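Local atomic coordinates of phosphomethylpyrimidine kinase (Pyrococcus furiosus, PDB entry 2PB9), a protein that probably phosphorylates hydroxymethylpyrimidine and its monophosphate and, through the C-terminal ThiN domain studied here, probably joins the resulting diphosphate to a thiazole phosphate, giving thiamine phosphate. Residues A[55-60]-A[64-69]; A[13-18]-A[33-38]; A[6-11]-A[70-75]; A[24-29]-A[102-107]. One frame throughout, in Å; residues are numbered along the deposited sequence.

Contact 1 (A[55-60]-A[64-69]). With PO4 (phosphate ion), chain C.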
# COMPACT_ATOMS: atom_id res chain seq x y z
N GLY A 55 26.37 -7.90 9.52
CA GLY A 55 26.01 -6.54 9.86
C GLY A 55 25.85 -5.71 8.60
O GLY A 55 25.54 -4.52 8.67
N ARG A 56 26.06 -6.34 7.45
CA ARG A 56 25.94 -5.69 6.15
C ARG A 56 26.88 -4.50 5.99
O ARG A 56 27.80 -4.31 6.79
CB ARG A 56 24.49 -5.26 5.91
CG ARG A 56 23.50 -6.40 6.07
CD ARG A 56 22.08 -5.90 6.10
NE ARG A 56 21.14 -6.90 6.60
CZ ARG A 56 20.01 -6.58 7.24
NH1 ARG A 56 19.71 -5.31 7.46
NH2 ARG A 56 19.18 -7.53 7.65
N ILE A 57 26.65 -3.71 4.95
CA ILE A 57 27.45 -2.51 4.69
C ILE A 57 26.46 -1.35 4.68
O ILE A 57 25.53 -1.32 3.88
CB ILE A 57 28.17 -2.61 3.34
CG1 ILE A 57 28.79 -4.01 3.20
CG2 ILE A 57 29.26 -1.55 3.24
CD1 ILE A 57 29.42 -4.28 1.84
N VAL A 58 26.67 -0.39 5.59
CA VAL A 58 25.77 0.75 5.73
C VAL A 58 26.38 2.11 5.37
O VAL A 58 27.61 2.24 5.28
CB VAL A 58 25.25 0.82 7.19
CG1 VAL A 58 24.68 -0.52 7.59
CG2 VAL A 58 26.38 1.19 8.14
N LYS A 59 25.53 3.11 5.14
CA LYS A 59 26.04 4.45 4.83
C LYS A 59 26.77 4.91 6.07
O LYS A 59 26.23 4.84 7.19
CB LYS A 59 24.91 5.45 4.54
CG LYS A 59 24.09 5.24 3.27
CD LYS A 59 23.37 6.56 2.91
CE LYS A 59 22.19 6.36 1.91
NZ LYS A 59 22.52 5.97 0.48
N TYR A 60 28.00 5.37 5.91
CA TYR A 60 28.72 5.85 7.06
C TYR A 60 28.66 7.37 6.94
O TYR A 60 27.58 7.96 7.05
CB TYR A 60 30.14 5.30 7.06
CG TYR A 60 30.77 5.29 8.43
CD1 TYR A 60 30.01 4.98 9.56
CD2 TYR A 60 32.11 5.62 8.61
CE1 TYR A 60 30.58 5.01 10.84
CE2 TYR A 60 32.69 5.65 9.88
CZ TYR A 60 31.92 5.35 10.99
OH TYR A 60 32.49 5.42 12.24
N VAL A 64 30.62 4.40 2.86
CA VAL A 64 29.98 3.18 3.30
C VAL A 64 30.90 2.42 4.23
O VAL A 64 32.11 2.64 4.25
CB VAL A 64 29.63 2.29 2.10
CG1 VAL A 64 28.96 3.13 1.02
CG2 VAL A 64 30.89 1.62 1.56
N LYS A 65 30.32 1.52 5.01
CA LYS A 65 31.11 0.74 5.94
C LYS A 65 30.51 -0.63 6.15
O LYS A 65 29.31 -0.76 6.33
CB LYS A 65 31.21 1.49 7.27
CG LYS A 65 32.02 0.79 8.34
CD LYS A 65 32.16 1.66 9.58
CE LYS A 65 32.84 0.91 10.71
NZ LYS A 65 33.07 1.79 11.88
N ALA A 66 31.36 -1.64 6.09
CA ALA A 66 30.94 -3.02 6.32
C ALA A 66 31.02 -3.14 7.82
O ALA A 66 32.11 -3.07 8.39
CB ALA A 66 31.89 -3.99 5.66
N VAL A 67 29.88 -3.31 8.48
CA VAL A 67 29.88 -3.39 9.94
C VAL A 67 30.72 -4.52 10.51
O VAL A 67 31.26 -4.39 11.60
CB VAL A 67 28.45 -3.52 10.50
CG1 VAL A 67 28.50 -3.68 12.02
CG2 VAL A 67 27.65 -2.29 10.13
N GLY A 68 30.83 -5.62 9.79
CA GLY A 68 31.59 -6.74 10.30
C GLY A 68 32.34 -7.53 9.26
O GLY A 68 32.51 -7.08 8.12
N PRO A 69 32.84 -8.72 9.64
CA PRO A 69 33.58 -9.62 8.76
C PRO A 69 32.67 -10.54 7.97
O PRO A 69 31.45 -10.62 8.21
CB PRO A 69 34.45 -10.39 9.74
CG PRO A 69 33.52 -10.54 10.89
CD PRO A 69 32.94 -9.16 11.04
P PO4 C . 20.56 -9.86 4.69
O1 PO4 C . 19.92 -8.68 4.05
O2 PO4 C . 21.80 -9.42 5.40
O3 PO4 C . 19.59 -10.44 5.69
O4 PO4 C . 20.89 -10.87 3.65
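Strands 57-59 and 64-66 form the two arms of an antiparallel beta hairpin, their axes 4.3 Å apart and inclined at 153°. V58 and K65 form a hydrogen-bonded pair with two bonds, V58 N to K65 O and K65 N to V58 O, each 2.8 Å. I57-A66 and K59-V64 flank it as non-hydrogen-bonded pairs. Beyond the strands, V67 N meets R56 O at 2.9 Å. CG1 of I57 rests on A66 CB, 4.0 Å away, on the face turned to helix 5-21. On the face of V58 and K65, the lysine runs fully extended beside Y60 and sets its CD over the centre of the ring, 3.7 Å from the centroid, a CH-pi contact. K65 NZ continues to V67 O of the second subunit, whose K54 makes a cation-pi contact with Y60. R56 leaves the hairpin, and its NE donates a hydrogen bond of 2.9 Å to phosphate O2, which lies at the edge of the guanidinium and in its plane; NH1 binds V31 O, and NH2 forms a salt bridge with E30 of the second subunit. Three separate partners thus fix the rotation of the guanidinium, whose positive charge would be expected to stabilise the anion.

Contact 2 (A[13-18]-A[33-38])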
# COMPACT_ATOMS: atom_id res chain seq x y z
N THR A 13 35.73 -11.36 0.66
CA THR A 13 36.36 -10.39 1.54
C THR A 13 37.10 -9.32 0.73
O THR A 13 37.18 -8.17 1.15
CB THR A 13 37.32 -11.09 2.54
OG1 THR A 13 36.56 -11.84 3.49
CG2 THR A 13 38.17 -10.08 3.27
N ASN A 14 37.64 -9.69 -0.42
CA ASN A 14 38.35 -8.72 -1.25
C ASN A 14 37.35 -7.79 -1.91
O ASN A 14 37.48 -6.56 -1.85
CB ASN A 14 39.18 -9.40 -2.35
CG ASN A 14 40.38 -10.16 -1.80
OD1 ASN A 14 41.12 -9.66 -0.94
ND2 ASN A 14 40.58 -11.37 -2.31
N ALA A 15 36.34 -8.38 -2.54
CA ALA A 15 35.30 -7.62 -3.23
C ALA A 15 34.70 -6.58 -2.29
O ALA A 15 34.50 -5.43 -2.67
CB ALA A 15 34.22 -8.55 -3.77
N VAL A 16 34.40 -7.00 -1.07
CA VAL A 16 33.83 -6.11 -0.07
C VAL A 16 34.78 -4.94 0.20
O VAL A 16 34.35 -3.80 0.38
CB VAL A 16 33.56 -6.87 1.25
CG1 VAL A 16 33.11 -5.91 2.33
CG2 VAL A 16 32.50 -7.94 1.03
N ARG A 17 36.08 -5.23 0.23
CA ARG A 17 37.06 -4.19 0.48
C ARG A 17 37.09 -3.27 -0.73
O ARG A 17 37.13 -2.05 -0.59
CB ARG A 17 38.45 -4.80 0.72
CG ARG A 17 39.30 -3.97 1.69
CD ARG A 17 40.80 -4.30 1.69
NE ARG A 17 41.11 -5.69 2.04
CZ ARG A 17 41.14 -6.70 1.16
NH1 ARG A 17 40.88 -6.47 -0.12
NH2 ARG A 17 41.43 -7.93 1.57
N GLU A 18 37.05 -3.84 -1.93
CA GLU A 18 37.05 -3.00 -3.11
C GLU A 18 35.72 -2.25 -3.26
O GLU A 18 35.68 -1.10 -3.68
CB GLU A 18 37.35 -3.82 -4.37
CG GLU A 18 37.39 -2.97 -5.62
CD GLU A 18 37.90 -3.71 -6.85
OE1 GLU A 18 37.45 -4.85 -7.09
OE2 GLU A 18 38.74 -3.15 -7.58
N THR A 33 23.51 -2.88 2.75
CA THR A 33 23.83 -3.74 1.63
C THR A 33 24.62 -4.96 2.09
O THR A 33 25.54 -4.86 2.91
CB THR A 33 24.64 -2.97 0.55
OG1 THR A 33 23.77 -2.08 -0.15
CG2 THR A 33 25.29 -3.95 -0.46
N ASN A 34 24.21 -6.12 1.59
CA ASN A 34 24.90 -7.35 1.90
C ASN A 34 25.39 -7.91 0.57
O ASN A 34 24.72 -7.82 -0.46
CB ASN A 34 23.97 -8.33 2.61
CG ASN A 34 24.71 -9.21 3.60
OD1 ASN A 34 24.11 -9.74 4.54
ND2 ASN A 34 26.01 -9.37 3.41
N PHE A 35 26.59 -8.47 0.60
CA PHE A 35 27.23 -9.03 -0.58
C PHE A 35 27.50 -10.49 -0.22
O PHE A 35 28.17 -10.77 0.78
CB PHE A 35 28.53 -8.24 -0.82
CG PHE A 35 29.13 -8.43 -2.18
CD1 PHE A 35 30.24 -7.67 -2.56
CD2 PHE A 35 28.64 -9.38 -3.07
CE1 PHE A 35 30.86 -7.85 -3.80
CE2 PHE A 35 29.25 -9.58 -4.32
CZ PHE A 35 30.36 -8.81 -4.68
N VAL A 36 26.97 -11.41 -1.01
CA VAL A 36 27.16 -12.83 -0.69
C VAL A 36 27.82 -13.68 -1.76
O VAL A 36 27.88 -13.31 -2.94
CB VAL A 36 25.82 -13.53 -0.32
CG1 VAL A 36 25.17 -12.82 0.83
CG2 VAL A 36 24.89 -13.59 -1.54
N TYR A 37 28.32 -14.82 -1.30
CA TYR A 37 28.98 -15.79 -2.16
C TYR A 37 28.70 -17.15 -1.54
O TYR A 37 29.17 -17.47 -0.45
CB TYR A 37 30.47 -15.51 -2.23
CG TYR A 37 31.19 -16.27 -3.32
CD1 TYR A 37 30.49 -16.93 -4.32
CD2 TYR A 37 32.59 -16.30 -3.35
CE1 TYR A 37 31.15 -17.61 -5.34
CE2 TYR A 37 33.26 -16.98 -4.36
CZ TYR A 37 32.54 -17.63 -5.34
OH TYR A 37 33.22 -18.28 -6.34
N SER A 38 27.90 -17.93 -2.25
CA SER A 38 27.48 -19.24 -1.78
C SER A 38 28.44 -20.38 -2.11
O SER A 38 29.34 -20.23 -2.93
CB SER A 38 26.11 -19.56 -2.37
OG SER A 38 25.76 -20.90 -2.15
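A15 and V16 of helix 5-21 meet the ring of F35, which reaches out from strand 35-38 toward the helix. The backbones stay well apart, 7.2 Å between V16 CA and F35 CA at their nearest, and the phenyl group spans the distance. With its CG opposite the backbone N (chi1 -165°), F35 extends away from its strand and presents the CD1-CE1 side of the ring. A15 CB faces the strand and lies 3.4 Å from F35 CE1 and 4.0 Å from F35 CZ, approaching the ring obliquely. V16 comes in from the next position of the helix, its CG2 4.3 Å from F35 CD1. The valine forks here: CG2 turns to the phenylalanine, while CG1 meets A66 of the neighbouring hairpin. V16 also touches V53 of strand 50-53, the next strand of the sheet, so this residue bridges from F35 to the adjoining strand. All three residues are buried, and no hydrogen bond crosses between the segments; the contact is apolar throughout. V179 of helix 176-185 also touches F35, and P176 touches A15; that helix lies beside helix 5-21, to which E18 and K184 tie it by a salt bridge. On the strand, V36 turns away from helix 5-21 and packs on L78 of helix 77-86. Helices thus cover both faces of the mixed sheet at an inner strand, the layered alpha/beta/alpha arrangement of this ThiN domain.

Contact 3 (A[6-11]-A[70-75]). With PO4 (phosphate ion), chain C.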
# COMPACT_ATOMS: atom_id res chain seq x y z
N TRP A 6 37.90 -21.42 1.93
CA TRP A 6 38.87 -20.34 1.98
C TRP A 6 38.78 -19.43 0.76
O TRP A 6 38.80 -18.20 0.87
CB TRP A 6 40.29 -20.87 2.10
CG TRP A 6 41.28 -19.75 2.10
CD1 TRP A 6 42.14 -19.43 1.10
CD2 TRP A 6 41.48 -18.78 3.13
NE1 TRP A 6 42.86 -18.31 1.44
CE2 TRP A 6 42.48 -17.89 2.68
CE3 TRP A 6 40.91 -18.57 4.39
CZ2 TRP A 6 42.92 -16.81 3.44
CZ3 TRP A 6 41.35 -17.48 5.16
CH2 TRP A 6 42.34 -16.61 4.68
N ARG A 7 38.69 -20.04 -0.42
CA ARG A 7 38.60 -19.28 -1.66
C ARG A 7 37.38 -18.37 -1.66
O ARG A 7 37.42 -17.23 -2.13
CB ARG A 7 38.55 -20.24 -2.85
CG ARG A 7 38.41 -19.55 -4.20
CD ARG A 7 38.35 -20.58 -5.31
NE ARG A 7 39.47 -21.51 -5.18
CZ ARG A 7 39.54 -22.71 -5.76
NH1 ARG A 7 38.55 -23.16 -6.53
NH2 ARG A 7 40.60 -23.48 -5.54
N ILE A 8 36.28 -18.89 -1.11
CA ILE A 8 35.03 -18.16 -1.02
C ILE A 8 35.20 -16.98 -0.08
O ILE A 8 34.83 -15.85 -0.41
CB ILE A 8 33.88 -19.06 -0.48
CG1 ILE A 8 33.68 -20.26 -1.39
CG2 ILE A 8 32.59 -18.27 -0.38
CD1 ILE A 8 32.55 -21.16 -0.96
N TYR A 9 35.76 -17.24 1.10
CA TYR A 9 35.99 -16.20 2.10
C TYR A 9 36.95 -15.10 1.60
O TYR A 9 36.77 -13.92 1.92
CB TYR A 9 36.56 -16.83 3.37
CG TYR A 9 37.10 -15.82 4.37
CD1 TYR A 9 36.24 -15.12 5.24
CD2 TYR A 9 38.47 -15.55 4.43
CE1 TYR A 9 36.75 -14.18 6.14
CE2 TYR A 9 38.97 -14.62 5.32
CZ TYR A 9 38.12 -13.94 6.17
OH TYR A 9 38.64 -13.03 7.05
N GLU A 10 37.96 -15.49 0.82
CA GLU A 10 38.94 -14.55 0.30
C GLU A 10 38.40 -13.66 -0.80
O GLU A 10 38.53 -12.45 -0.74
CB GLU A 10 40.15 -15.29 -0.22
CG GLU A 10 41.09 -15.73 0.86
CD GLU A 10 41.82 -14.56 1.47
OE1 GLU A 10 42.74 -14.03 0.80
OE2 GLU A 10 41.47 -14.16 2.62
N GLU A 11 37.81 -14.29 -1.81
CA GLU A 11 37.27 -13.56 -2.94
C GLU A 11 36.19 -12.56 -2.54
O GLU A 11 36.13 -11.44 -3.08
CB GLU A 11 36.74 -14.54 -3.99
CG GLU A 11 37.85 -15.32 -4.68
CD GLU A 11 37.45 -15.92 -6.02
OE1 GLU A 11 38.38 -16.29 -6.78
OE2 GLU A 11 36.24 -16.03 -6.32
N VAL A 70 33.27 -11.23 7.01
CA VAL A 70 32.55 -12.18 6.17
C VAL A 70 32.45 -13.48 6.94
O VAL A 70 33.45 -13.96 7.47
CB VAL A 70 33.29 -12.43 4.85
CG1 VAL A 70 32.54 -13.44 4.03
CG2 VAL A 70 33.45 -11.13 4.07
N GLU A 71 31.25 -14.05 7.01
CA GLU A 71 31.02 -15.31 7.71
C GLU A 71 29.87 -16.08 7.06
O GLU A 71 28.94 -15.49 6.52
CB GLU A 71 30.66 -15.07 9.18
CG GLU A 71 31.55 -14.13 9.93
CD GLU A 71 31.25 -14.12 11.42
OE1 GLU A 71 30.06 -14.28 11.78
OE2 GLU A 71 32.19 -13.93 12.22
N PHE A 72 29.95 -17.40 7.12
CA PHE A 72 28.91 -18.23 6.56
C PHE A 72 27.70 -18.11 7.48
O PHE A 72 27.83 -18.23 8.69
CB PHE A 72 29.40 -19.67 6.44
CG PHE A 72 30.40 -19.87 5.35
CD1 PHE A 72 29.98 -20.05 4.03
CD2 PHE A 72 31.76 -19.81 5.62
CE1 PHE A 72 30.91 -20.16 2.99
CE2 PHE A 72 32.70 -19.93 4.60
CZ PHE A 72 32.27 -20.10 3.27
N GLY A 73 26.54 -17.85 6.88
CA GLY A 73 25.32 -17.69 7.64
C GLY A 73 25.13 -16.25 8.06
O GLY A 73 24.25 -15.93 8.87
N ALA A 74 25.96 -15.35 7.53
CA ALA A 74 25.86 -13.94 7.89
C ALA A 74 24.63 -13.32 7.27
O ALA A 74 23.90 -12.58 7.92
CB ALA A 74 27.13 -13.19 7.47
N SER A 75 24.39 -13.63 6.00
CA SER A 75 23.24 -13.11 5.27
C SER A 75 22.04 -14.07 5.33
O SER A 75 22.20 -15.29 5.27
CB SER A 75 23.63 -12.86 3.82
OG SER A 75 22.52 -13.01 2.97
P PO4 C . 20.56 -9.86 4.69
O1 PO4 C . 19.92 -8.68 4.05
O2 PO4 C . 21.80 -9.42 5.40
O3 PO4 C . 19.59 -10.44 5.69
O4 PO4 C . 20.89 -10.87 3.65
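The ring of Y9 meets V70 and that of F72 meets I8, where helix 5-21 packs on strand 70-72, at the edge of the mixed sheet within this chain of the alpha/beta ThiN domain. Y9 offers its edge: V70 O lies in the plane of the ring, 3.6 Å from Y9 CE1. The side chain of V70 is met by the same border of the ring, with Y9 CD1 4.0 Å from V70 CB. CG of Y9 stands opposite the backbone N (chi1 168°), which carries the ring out beside the strand although its CB does not point there. F72 touches I8 through its far end, F72 CZ lying 4.1 Å from I8 CG2; the two side chains cross at about a right angle, and the methyl approaches the ring obliquely. K5 adds a cation-pi contact to F72. A serine in place of Y9 would probably open a gap beside V70 and leave its carbonyl without the ring edge that now lies against it. The end of the strand runs into a type II beta turn, E71 to A74, closed by A74 N on E71 O at 3.1 Å, with glycine at the position of positive phi, G73. The turn leads to S75, which also touches N34 and V36 and whose OG donates a hydrogen bond of 2.8 Å to phosphate O4.

Contact 4 (A[24-29]-A[102-107])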
# COMPACT_ATOMS: atom_id res chain seq x y z
N PRO A 24 30.50 3.58 -2.93
CA PRO A 24 29.16 3.60 -3.52
C PRO A 24 28.07 3.98 -2.51
O PRO A 24 27.26 3.14 -2.12
CB PRO A 24 29.01 2.17 -4.01
CG PRO A 24 29.64 1.41 -2.87
CD PRO A 24 30.90 2.20 -2.59
N VAL A 25 28.06 5.23 -2.09
CA VAL A 25 27.07 5.67 -1.11
C VAL A 25 25.66 5.77 -1.68
O VAL A 25 24.70 5.33 -1.05
CB VAL A 25 27.48 7.03 -0.50
CG1 VAL A 25 26.68 7.28 0.77
CG2 VAL A 25 28.97 7.04 -0.22
N ARG A 26 25.52 6.35 -2.87
CA ARG A 26 24.19 6.50 -3.46
C ARG A 26 23.48 5.18 -3.69
O ARG A 26 22.25 5.15 -3.80
CB ARG A 26 24.26 7.27 -4.78
CG ARG A 26 24.93 6.52 -5.92
CD ARG A 26 25.04 7.39 -7.17
NE ARG A 26 23.81 7.42 -7.96
CZ ARG A 26 23.64 6.75 -9.10
NH1 ARG A 26 24.63 6.00 -9.58
NH2 ARG A 26 22.49 6.84 -9.77
N LEU A 27 24.25 4.09 -3.76
CA LEU A 27 23.69 2.77 -4.01
C LEU A 27 23.28 1.96 -2.78
O LEU A 27 22.67 0.90 -2.90
CB LEU A 27 24.68 1.93 -4.84
CG LEU A 27 25.08 2.45 -6.23
CD1 LEU A 27 25.96 1.42 -6.94
CD2 LEU A 27 23.82 2.71 -7.06
N ILE A 28 23.59 2.46 -1.59
CA ILE A 28 23.27 1.75 -0.36
C ILE A 28 21.88 2.06 0.17
O ILE A 28 21.55 3.21 0.41
CB ILE A 28 24.30 2.11 0.75
CG1 ILE A 28 25.71 1.73 0.31
CG2 ILE A 28 23.94 1.41 2.06
CD1 ILE A 28 25.98 0.27 0.31
N PRO A 29 21.03 1.02 0.36
CA PRO A 29 19.68 1.27 0.88
C PRO A 29 19.74 1.55 2.39
O PRO A 29 20.82 1.58 2.98
CB PRO A 29 18.94 -0.03 0.56
CG PRO A 29 20.02 -1.06 0.64
CD PRO A 29 21.19 -0.39 -0.06
N ARG A 102 14.31 5.71 -9.32
CA ARG A 102 14.14 5.93 -10.76
C ARG A 102 15.47 6.06 -11.48
O ARG A 102 15.73 5.39 -12.47
CB ARG A 102 13.31 7.20 -11.00
CG ARG A 102 13.76 8.43 -10.20
CD ARG A 102 13.41 9.74 -10.93
NE ARG A 102 13.63 10.91 -10.07
CZ ARG A 102 12.64 11.61 -9.49
NH1 ARG A 102 11.36 11.29 -9.69
NH2 ARG A 102 12.95 12.63 -8.70
N GLU A 103 16.33 6.92 -10.95
CA GLU A 103 17.62 7.16 -11.56
C GLU A 103 18.46 5.89 -11.71
O GLU A 103 18.90 5.56 -12.81
CB GLU A 103 18.38 8.19 -10.74
CG GLU A 103 19.46 8.91 -11.51
CD GLU A 103 19.76 10.28 -10.92
OE1 GLU A 103 18.82 11.11 -10.86
OE2 GLU A 103 20.92 10.52 -10.52
N ILE A 104 18.66 5.17 -10.60
CA ILE A 104 19.47 3.97 -10.63
C ILE A 104 18.92 2.93 -11.60
O ILE A 104 19.66 2.38 -12.41
CB ILE A 104 19.61 3.36 -9.23
CG1 ILE A 104 20.28 4.38 -8.30
CG2 ILE A 104 20.43 2.07 -9.29
CD1 ILE A 104 20.42 3.92 -6.88
N ILE A 105 17.63 2.67 -11.52
CA ILE A 105 17.04 1.70 -12.41
C ILE A 105 17.11 2.16 -13.87
O ILE A 105 17.50 1.38 -14.74
CB ILE A 105 15.59 1.40 -11.99
CG1 ILE A 105 15.13 0.10 -12.65
CG2 ILE A 105 14.69 2.55 -12.36
CD1 ILE A 105 16.02 -1.11 -12.34
N GLU A 106 16.77 3.42 -14.15
CA GLU A 106 16.84 3.92 -15.53
C GLU A 106 18.26 3.70 -16.05
O GLU A 106 18.47 3.19 -17.15
CB GLU A 106 16.53 5.42 -15.64
CG GLU A 106 15.23 5.95 -15.01
CD GLU A 106 14.00 5.09 -15.30
OE1 GLU A 106 13.94 4.47 -16.39
OE2 GLU A 106 13.09 5.04 -14.43
N GLU A 107 19.23 4.11 -15.24
CA GLU A 107 20.63 3.98 -15.61
C GLU A 107 21.09 2.53 -15.73
O GLU A 107 21.99 2.23 -16.52
CB GLU A 107 21.50 4.74 -14.60
CG GLU A 107 21.48 6.28 -14.77
CD GLU A 107 20.27 6.82 -15.56
OE1 GLU A 107 20.23 6.64 -16.81
OE2 GLU A 107 19.37 7.44 -14.95
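L27 and I104 supply the apolar part of the contact, their side chains crossing at a slant so that L27 CD2 lies 3.6 Å from I104 CD1. The same leucine methyl is 4.1 Å from I104 CG1, and I104 CD1 lies 3.8 Å from R26 O, so the end of the isoleucine covers both a side chain and the backbone of the turn. The R26 and I104 side chains run alongside one another with opposite headings, R26 NH2 3.6 Å from I104 CG1. A bend at chi3 (-82°) turns the guanidinium toward I104 CG1 and E103 CG. These contacts seat the loop between helix 5-21 and strand 35-38 on the first turn of helix 102-114, a helix that packs on the mixed sheet of the ThiN domain, where I104 and I105 touch I169 of strand 168-173. Shortening I104 to an alanine would probably open a gap beside L27 CD2 and take away the CG1 methylene that R26 NH2 touches. The electrostatic part is loose. R26 NH2 and E103 OE2 are 4.1 Å apart, but the carboxylate oxygen stands off the plane of the guanidinium, where none of its N-H groups is aimed; the pair is too far apart for a salt bridge and would be expected to attract only weakly. Backbone bonds shape the loop side: V25 to I28 is a type I beta turn, closed by I28 N on V25 O at 3.1 Å. R99, just ahead of the helix, bonds to the backbone of L27 and, through NE, to R26 O.

Contacts 2 and 3 share helix 5-21 and the mixed sheet, their centres 8 Å apart. Contact 1 lies 11 Å from contact 2, centre to centre, and joins it through a probable hydrogen bond of 2.6 Å from I57 N to T33 O. Contact 4 hangs on the far end of the hairpin: K59 NZ is 2.9 Å from I28 O, a probable hydrogen bond. Contacts 3 and 4 sit on opposite sides of the chain's centre, about 25 Å between centres. The phosphate joins contacts 1 and 3, with the backbone N atoms of H77 and L78 also bonded to it; although probably from the crystallisation liquor, it is consistent with a site for a substrate's phosphate.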